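Local coordinates for protein betaine aldehyde dehydrogenase (Staphylococcus aureus subsp. aureus COL, PDB 4QTO) that probably oxidises betaine aldehyde to glycine betaine with NAD as the electron acceptor, as a member of the aldehyde dehydrogenase family, at residues 29-34 / 209-214; 50-55 / 59-64. All coordinates share one frame; numbering follows the deposited sequence. Where two conformers were deposited one is given.

Contact 1 of 2, residues 29-34 / 209-214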
ATOM      1  N   LYS A  29     -40.598  20.862  14.552  1.00 28.16           N
ATOM      2  CA  LYS A  29     -41.595  21.570  13.762  1.00 30.91           C
ATOM      3  C   LYS A  29     -41.171  21.750  12.303  1.00 28.20           C
ATOM      4  O   LYS A  29     -42.017  21.979  11.459  1.00 27.83           O
ATOM      5  CB  LYS A  29     -42.049  22.886  14.414  1.00 37.82           C
ATOM      6  CG  LYS A  29     -41.040  24.022  14.475  1.00 48.48           C
ATOM      7  CD  LYS A  29     -41.643  25.222  15.224  1.00 55.84           C
ATOM      8  CE  LYS A  29     -40.815  26.511  15.197  1.00 63.73           C
ATOM      9  NZ  LYS A  29     -39.484  26.401  15.867  1.00 63.08           N
ATOM     10  N   HIS A  30     -39.877  21.639  12.002  1.00 23.62           N
ATOM     11  CA  HIS A  30     -39.409  21.784  10.623  1.00 23.65           C
ATOM     12  C   HIS A  30     -38.874  20.507   9.995  1.00 21.18           C
ATOM     13  O   HIS A  30     -38.509  20.510   8.832  1.00 22.35           O
ATOM     14  CB  HIS A  30     -38.315  22.844  10.550  1.00 28.35           C
ATOM     15  CG  HIS A  30     -38.751  24.181  11.056  1.00 33.36           C
ATOM     16  ND1 HIS A  30     -39.572  25.015  10.331  1.00 37.88           N
ATOM     17  CD2 HIS A  30     -38.485  24.828  12.215  1.00 38.65           C
ATOM     18  CE1 HIS A  30     -39.802  26.117  11.023  1.00 40.88           C
ATOM     19  NE2 HIS A  30     -39.158  26.026  12.173  1.00 40.90           N
ATOM     20  N   LEU A  31     -38.828  19.432  10.751  1.00 17.18           N
ATOM     21  CA  LEU A  31     -38.270  18.169  10.250  1.00 15.98           C
ATOM     22  C   LEU A  31     -39.243  17.425   9.327  1.00 15.03           C
ATOM     23  O   LEU A  31     -40.465  17.379   9.579  1.00 14.59           O
ATOM     24  CB  LEU A  31     -37.908  17.273  11.416  1.00 15.04           C
ATOM     25  CG  LEU A  31     -37.141  15.990  11.094  1.00 14.43           C
ATOM     26  CD1 LEU A  31     -35.737  16.319  10.557  1.00 15.28           C
ATOM     27  CD2 LEU A  31     -37.053  15.138  12.332  1.00 16.27           C
ATOM     28  N   SER A  32     -38.715  16.871   8.238  0.50 15.06           N
ATOM     29  CA  SER A  32     -39.533  16.094   7.315  0.50 14.10           C
ATOM     30  C   SER A  32     -40.093  14.853   7.990  0.50 13.77           C
ATOM     31  O   SER A  32     -39.486  14.297   8.903  0.50 14.47           O
ATOM     32  CB  SER A  32     -38.726  15.674   6.095  0.50 14.35           C
ATOM     33  OG  SER A  32     -39.497  14.846   5.238  0.50 14.93           O
ATOM     34  N   GLN A  33     -41.261  14.429   7.531  0.50 14.06           N
ATOM     35  CA  GLN A  33     -41.920  13.238   8.049  0.50 14.50           C
ATOM     36  C   GLN A  33     -41.906  12.120   7.019  0.50 14.61           C
ATOM     37  O   GLN A  33     -42.462  11.049   7.261  0.50 15.33           O
ATOM     38  CB  GLN A  33     -43.371  13.566   8.369  0.50 16.00           C
ATOM     39  CG  GLN A  33     -43.554  14.563   9.505  0.50 16.55           C
ATOM     40  CD  GLN A  33     -45.023  14.875   9.745  0.50 17.75           C
ATOM     41  OE1 GLN A  33     -45.598  14.567  10.820  0.50 20.43           O
ATOM     42  NE2 GLN A  33     -45.672  15.410   8.721  0.50 17.83           N
ATOM     43  N   ARG A  34     -41.277  12.380   5.878  1.00 13.29           N
ATOM     44  CA  ARG A  34     -41.331  11.493   4.729  1.00 14.39           C
ATOM     45  C   ARG A  34     -40.073  10.760   4.342  1.00 14.10           C
ATOM     46  O   ARG A  34     -39.004  10.996   4.866  1.00 13.45           O
ATOM     47  CB  ARG A  34     -41.763  12.357   3.520  1.00 15.04           C
ATOM     48  CG  ARG A  34     -43.183  12.914   3.629  1.00 17.52           C
ATOM     49  CD  ARG A  34     -43.519  13.661   2.368  1.00 20.37           C
ATOM     50  NE  ARG A  34     -44.917  14.036   2.344  1.00 24.75           N
ATOM     51  CZ  ARG A  34     -45.560  14.408   1.236  1.00 29.14           C
ATOM     52  NH1 ARG A  34     -46.851  14.717   1.293  1.00 31.34           N
ATOM     53  NH2 ARG A  34     -44.938  14.455   0.065  1.00 28.58           N
ATOM     54  N   THR A 209     -36.136   4.776  15.623  1.00 12.15           N
ATOM     55  CA  THR A 209     -35.241   5.958  15.755  1.00 12.12           C
ATOM     56  C   THR A 209     -34.839   6.556  14.402  1.00 13.26           C
ATOM     57  O   THR A 209     -33.685   6.490  13.999  1.00 15.00           O
ATOM     58  CB  THR A 209     -33.945   5.563  16.481  1.00 12.37           C
ATOM     59  OG1 THR A 209     -33.290   4.501  15.740  1.00 12.89           O
ATOM     60  CG2 THR A 209     -34.221   5.123  17.908  1.00 12.84           C
ATOM     61  N   PRO A 210     -35.785   7.176  13.679  1.00 12.39           N
ATOM     62  CA  PRO A 210     -35.455   7.714  12.360  1.00 12.16           C
ATOM     63  C   PRO A 210     -35.074   9.195  12.319  1.00 12.63           C
ATOM     64  O   PRO A 210     -34.709   9.689  11.251  1.00 11.98           O
ATOM     65  CB  PRO A 210     -36.797   7.583  11.638  1.00 12.47           C
ATOM     66  CG  PRO A 210     -37.782   7.876  12.714  1.00 13.33           C
ATOM     67  CD  PRO A 210     -37.233   7.215  13.950  1.00 13.67           C
ATOM     68  N   LEU A 211     -35.128   9.897  13.446  1.00 11.72           N
ATOM     69  CA  LEU A 211     -35.077  11.372  13.398  1.00 12.16           C
ATOM     70  C   LEU A 211     -33.798  11.993  12.834  1.00 11.52           C
ATOM     71  O   LEU A 211     -33.864  12.804  11.895  1.00 11.15           O
ATOM     72  CB  LEU A 211     -35.407  11.983  14.747  1.00 12.95           C
ATOM     73  CG  LEU A 211     -36.744  11.543  15.326  1.00 14.38           C
ATOM     74  CD1 LEU A 211     -36.966  12.233  16.669  1.00 15.88           C
ATOM     75  CD2 LEU A 211     -37.908  11.813  14.408  1.00 14.45           C
ATOM     76  N   THR A 212     -32.645  11.638  13.385  1.00 10.37           N
ATOM     77  CA  THR A 212     -31.418  12.233  12.872  1.00 10.71           C
ATOM     78  C   THR A 212     -31.091  11.748  11.451  1.00 10.66           C
ATOM     79  O   THR A 212     -30.383  12.439  10.710  1.00 10.66           O
ATOM     80  CB  THR A 212     -30.227  11.984  13.806  1.00 11.11           C
ATOM     81  OG1 THR A 212     -30.127  10.573  14.031  1.00 10.96           O
ATOM     82  CG2 THR A 212     -30.358  12.765  15.092  1.00 12.51           C
ATOM     83  N   THR A 213     -31.580  10.569  11.061  1.00 10.02           N
ATOM     84  CA  THR A 213     -31.338  10.053   9.707  1.00 10.32           C
ATOM     85  C   THR A 213     -32.140  10.882   8.672  1.00 10.49           C
ATOM     86  O   THR A 213     -31.650  11.238   7.599  1.00 10.34           O
ATOM     87  CB  THR A 213     -31.575   8.539   9.616  1.00 10.96           C
ATOM     88  OG1 THR A 213     -30.762   7.864  10.604  1.00 11.13           O
ATOM     89  CG2 THR A 213     -31.224   8.017   8.237  1.00 11.15           C
ATOM     90  N   ILE A 214     -33.386  11.184   9.008  1.00 10.77           N
ATOM     91  CA  ILE A 214     -34.176  12.077   8.172  1.00 10.99           C
ATOM     92  C   ILE A 214     -33.415  13.404   8.066  1.00 10.86           C
ATOM     93  O   ILE A 214     -33.261  13.954   6.969  1.00 10.57           O
ATOM     94  CB  ILE A 214     -35.575  12.306   8.791  1.00 11.78           C
ATOM     95  CG1 ILE A 214     -36.422  11.030   8.711  1.00 12.09           C
ATOM     96  CG2 ILE A 214     -36.285  13.444   8.059  1.00 12.84           C
ATOM     97  CD1 ILE A 214     -37.689  11.097   9.548  1.00 12.07           C
TER

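Contact 2 of 2, residues 50-55 / 59-64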
ATOM      1  N   ARG A  50     -46.061   5.795  11.480  1.00 17.01           N
ATOM      2  CA  ARG A  50     -45.559   5.269  12.730  1.00 17.48           C
ATOM      3  C   ARG A  50     -45.261   6.408  13.681  1.00 16.92           C
ATOM      4  O   ARG A  50     -44.684   7.416  13.296  1.00 16.04           O
ATOM      5  CB  ARG A  50     -44.269   4.472  12.470  1.00 18.39           C
ATOM      6  CG  ARG A  50     -43.548   4.064  13.740  1.00 18.83           C
ATOM      7  CD  ARG A  50     -42.248   3.352  13.401  1.00 20.18           C
ATOM      8  NE  ARG A  50     -42.517   2.051  12.777  1.00 18.28           N
ATOM      9  CZ  ARG A  50     -42.627   0.918  13.418  1.00 23.00           C
ATOM     10  NH1 ARG A  50     -42.425   0.893  14.734  1.00 28.67           N
ATOM     11  NH2 ARG A  50     -42.890  -0.180  12.744  1.00 22.65           N
ATOM     12  N   ASP A  51     -45.717   6.258  14.923  1.00 15.65           N
ATOM     13  CA  ASP A  51     -45.436   7.222  15.982  1.00 16.20           C
ATOM     14  C   ASP A  51     -44.099   6.852  16.652  1.00 16.51           C
ATOM     15  O   ASP A  51     -43.859   5.680  17.006  1.00 18.53           O
ATOM     16  CB  ASP A  51     -46.540   7.217  17.034  1.00 19.20           C
ATOM     17  CG  ASP A  51     -47.834   7.828  16.544  1.00 21.66           C
ATOM     18  OD1 ASP A  51     -47.896   8.447  15.467  1.00 20.44           O
ATOM     19  OD2 ASP A  51     -48.822   7.695  17.274  1.00 23.60           O
ATOM     20  N   ILE A  52     -43.233   7.848  16.750  1.00 15.13           N
ATOM     21  CA  ILE A  52     -41.897   7.770  17.313  1.00 14.51           C
ATOM     22  C   ILE A  52     -42.017   8.259  18.761  1.00 17.47           C
ATOM     23  O   ILE A  52     -42.672   9.267  19.036  1.00 16.53           O
ATOM     24  CB  ILE A  52     -40.915   8.644  16.505  1.00 13.92           C
ATOM     25  CG1 ILE A  52     -40.929   8.206  15.045  1.00 13.45           C
ATOM     26  CG2 ILE A  52     -39.502   8.593  17.078  1.00 13.40           C
ATOM     27  CD1 ILE A  52     -40.695   6.725  14.828  1.00 14.18           C
ATOM     28  N   ILE A  53     -41.349   7.550  19.663  0.50 17.39           N
ATOM     29  CA  ILE A  53     -41.434   7.794  21.091  0.50 20.24           C
ATOM     30  C   ILE A  53     -40.113   8.274  21.691  0.50 20.40           C
ATOM     31  O   ILE A  53     -39.026   7.955  21.179  0.50 21.19           O
ATOM     32  CB  ILE A  53     -41.794   6.440  21.743  0.50 22.99           C
ATOM     33  CG1 ILE A  53     -43.085   5.879  21.110  0.50 24.10           C
ATOM     34  CG2 ILE A  53     -41.926   6.550  23.238  0.50 25.53           C
ATOM     35  CD1 ILE A  53     -43.347   4.416  21.437  0.50 24.28           C
ATOM     36  N   ASN A  54     -40.219   9.052  22.762  1.00 19.72           N
ATOM     37  CA  ASN A  54     -39.059   9.481  23.554  1.00 18.18           C
ATOM     38  C   ASN A  54     -38.986   8.441  24.708  1.00 17.82           C
ATOM     39  O   ASN A  54     -39.902   8.375  25.525  1.00 17.81           O
ATOM     40  CB  ASN A  54     -39.293  10.867  24.131  1.00 18.93           C
ATOM     41  CG  ASN A  54     -38.187  11.311  25.095  1.00 19.27           C
ATOM     42  OD1 ASN A  54     -37.276  10.541  25.451  1.00 16.82           O
ATOM     43  ND2 ASN A  54     -38.303  12.537  25.574  1.00 19.58           N
ATOM     44  N   PRO A  55     -37.909   7.650  24.816  1.00 15.99           N
ATOM     45  CA  PRO A  55     -37.865   6.639  25.883  1.00 16.57           C
ATOM     46  C   PRO A  55     -37.823   7.183  27.324  1.00 15.92           C
ATOM     47  O   PRO A  55     -38.064   6.447  28.281  1.00 17.00           O
ATOM     48  CB  PRO A  55     -36.594   5.856  25.581  1.00 16.21           C
ATOM     49  CG  PRO A  55     -35.738   6.836  24.847  1.00 16.14           C
ATOM     50  CD  PRO A  55     -36.681   7.675  24.013  1.00 15.58           C
ATOM     51  N   GLU A  59     -43.568   9.289  25.636  1.00 21.03           N
ATOM     52  CA  GLU A  59     -44.491  10.155  24.911  1.00 23.17           C
ATOM     53  C   GLU A  59     -44.189  10.140  23.421  1.00 22.07           C
ATOM     54  O   GLU A  59     -43.017  10.005  23.009  1.00 19.45           O
ATOM     55  CB  GLU A  59     -44.394  11.585  25.422  1.00 25.73           C
ATOM     56  CG  GLU A  59     -44.817  11.730  26.874  1.00 31.65           C
ATOM     57  CD  GLU A  59     -44.887  13.176  27.327  1.00 38.14           C
ATOM     58  OE1 GLU A  59     -44.644  14.087  26.499  1.00 46.51           O
ATOM     59  OE2 GLU A  59     -45.190  13.398  28.518  1.00 43.59           O
ATOM     60  N   VAL A  60     -45.254  10.243  22.631  1.00 21.02           N
ATOM     61  CA  VAL A  60     -45.111  10.321  21.180  1.00 20.34           C
ATOM     62  C   VAL A  60     -44.553  11.698  20.902  1.00 20.80           C
ATOM     63  O   VAL A  60     -45.132  12.698  21.332  1.00 24.84           O
ATOM     64  CB  VAL A  60     -46.446  10.151  20.442  1.00 19.12           C
ATOM     65  CG1 VAL A  60     -46.262  10.433  18.957  1.00 18.66           C
ATOM     66  CG2 VAL A  60     -47.009   8.761  20.656  1.00 19.20           C
ATOM     67  N   ILE A  61     -43.450  11.753  20.171  1.00 19.35           N
ATOM     68  CA  ILE A  61     -42.793  12.999  19.837  1.00 20.28           C
ATOM     69  C   ILE A  61     -42.869  13.353  18.341  1.00 19.70           C
ATOM     70  O   ILE A  61     -42.620  14.506  17.986  1.00 18.87           O
ATOM     71  CB  ILE A  61     -41.300  13.010  20.250  1.00 22.00           C
ATOM     72  CG1 ILE A  61     -40.525  11.842  19.585  1.00 21.60           C
ATOM     73  CG2 ILE A  61     -41.205  13.033  21.763  1.00 25.58           C
ATOM     74  CD1 ILE A  61     -39.037  11.787  19.841  1.00 22.90           C
ATOM     75  N   PHE A  62     -43.194  12.382  17.479  1.00 17.71           N
ATOM     76  CA  PHE A  62     -43.196  12.629  16.031  1.00 16.80           C
ATOM     77  C   PHE A  62     -43.905  11.486  15.334  1.00 16.75           C
ATOM     78  O   PHE A  62     -44.037  10.397  15.884  1.00 16.51           O
ATOM     79  CB  PHE A  62     -41.749  12.713  15.534  1.00 16.46           C
ATOM     80  CG  PHE A  62     -41.548  13.538  14.279  1.00 16.66           C
ATOM     81  CD1 PHE A  62     -41.855  14.890  14.263  1.00 19.19           C
ATOM     82  CD2 PHE A  62     -40.953  12.988  13.153  1.00 17.10           C
ATOM     83  CE1 PHE A  62     -41.625  15.666  13.119  1.00 20.63           C
ATOM     84  CE2 PHE A  62     -40.731  13.751  12.026  1.00 17.28           C
ATOM     85  CZ  PHE A  62     -41.039  15.082  12.012  1.00 18.27           C
ATOM     86  N   THR A  63     -44.364  11.746  14.116  1.00 16.12           N
ATOM     87  CA  THR A  63     -45.030  10.718  13.320  1.00 15.69           C
ATOM     88  C   THR A  63     -44.398  10.745  11.931  1.00 15.04           C
ATOM     89  O   THR A  63     -44.321  11.810  11.304  1.00 14.67           O
ATOM     90  CB  THR A  63     -46.537  10.957  13.226  1.00 17.26           C
ATOM     91  OG1 THR A  63     -47.099  10.893  14.547  1.00 18.54           O
ATOM     92  CG2 THR A  63     -47.196   9.887  12.346  1.00 17.08           C
ATOM     93  N   VAL A  64     -43.963   9.580  11.453  1.00 13.48           N
ATOM     94  CA  VAL A  64     -43.314   9.482  10.159  1.00 14.09           C
ATOM     95  C   VAL A  64     -43.997   8.451   9.247  1.00 13.91           C
ATOM     96  O   VAL A  64     -44.759   7.584   9.702  1.00 14.00           O
ATOM     97  CB  VAL A  64     -41.818   9.084  10.300  1.00 14.63           C
ATOM     98  CG1 VAL A  64     -41.079  10.117  11.141  1.00 14.82           C
ATOM     99  CG2 VAL A  64     -41.696   7.700  10.907  1.00 14.37           C
TER

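Contact 1 of 2, residues 29-34 / 209-214
Leu-31 holds CG trans to its backbone N (chi1 -172°), which carries both methyls out to helix 211-223, where Leu-211 and Ile-214 receive them. The two methyls part there: CD1 of Leu-31 lies 3.8 Å from CG2 of Ile-214, while CD2 of Leu-31 comes to 4.0 Å from CD2 of Leu-211, the two leucine side chains meeting at nearly a right angle. In Ile-214, chi1 of -70° sets CG2 opposite the backbone N, and this methyl also serves Ser-32, reaching CB at 3.8 Å and the carbonyl O at 3.4 Å. That Ser-32 O is buried and has no polar partner in the model; CG2 of Ile-214 packs against it. No hydrogen bond joins the two segments. One polar bond is local: Ser-32 OG accepts from Arg-34 N at 3.1 Å with an N-H...O angle of 167°, which closes an ST turn. Glu-218 OE2 of helix 211-223, outside the two segments, accepts from Ser-32 N and so adds a polar tie. The contact is thus apolar packing of a non-regular N-terminal segment on the first turn of a helix that follows strand 200-204 in the Rossmann-type domain of an aldehyde dehydrogenase.

Contact 2 of 2, residues 50-55 / 59-64
Ile-52 faces both Ile-61 and Phe-62 across an antiparallel beta hairpin, the signature of a classic beta bulge. Two bonds define it: Ile-52 N gives to Phe-62 O at 2.8 Å, almost straight at 176°, and Ile-52 O takes the N-H of Ile-61, so the register slips by one residue before Ile-53 pairs with Val-60. Ile-61, the extra residue of the bulge, has chi1 of 58°, which places CG1 between the backbone N and the carbonyl carbon; CG1 then sits 3.4 Å from Ile-52 O, while CG2 reaches CB of Asn-54 at 3.7 Å. On the face shared by Arg-50, Ile-52, Phe-62 and Val-64, the side chains of Ile-52 and Val-64 cross at about a right angle, CD1 of Ile-52 lying 4.2 Å from CG2 of Val-64. Pro-210 and Asp-121 touch Ile-52 on this face, and Ile-214 touches Val-64. Arg-50 turns its far end away from the partner strand to a salt bridge with Glu-66. The other face carries Asp-51, Val-60 and Thr-63. Asp-51 and Thr-63 lie side by side and point the same way, whereas Val-60 crosses the aspartate obliquely, its CG1 3.8 Å from Asp-51 CB. Thr-63 OG1 donates to Asp-51 OD1 over 2.7 Å, approaching from above the carboxylate, 42° out of its plane.

Contact 1 is buried and apolar, without a hydrogen bond between its segments; contact 2 is a partly buried hairpin held mainly by backbone bonds, with an aspartate-threonine bond on its more exposed face. They differ also in span: 174 residues intervene between the segments of contact 1, only three between those of contact 2. Their centres lie 11 Å apart, and Phe-62 joins them: its ring atom CD2 is 3.5 Å from CD2 of Leu-211, and CE2 is 3.4 Å from O of Ser-32. The buried face of the hairpin therefore packs against both segments of contact 1, and helix 211-223 meets Leu-31 as well as Ile-61 and Val-64.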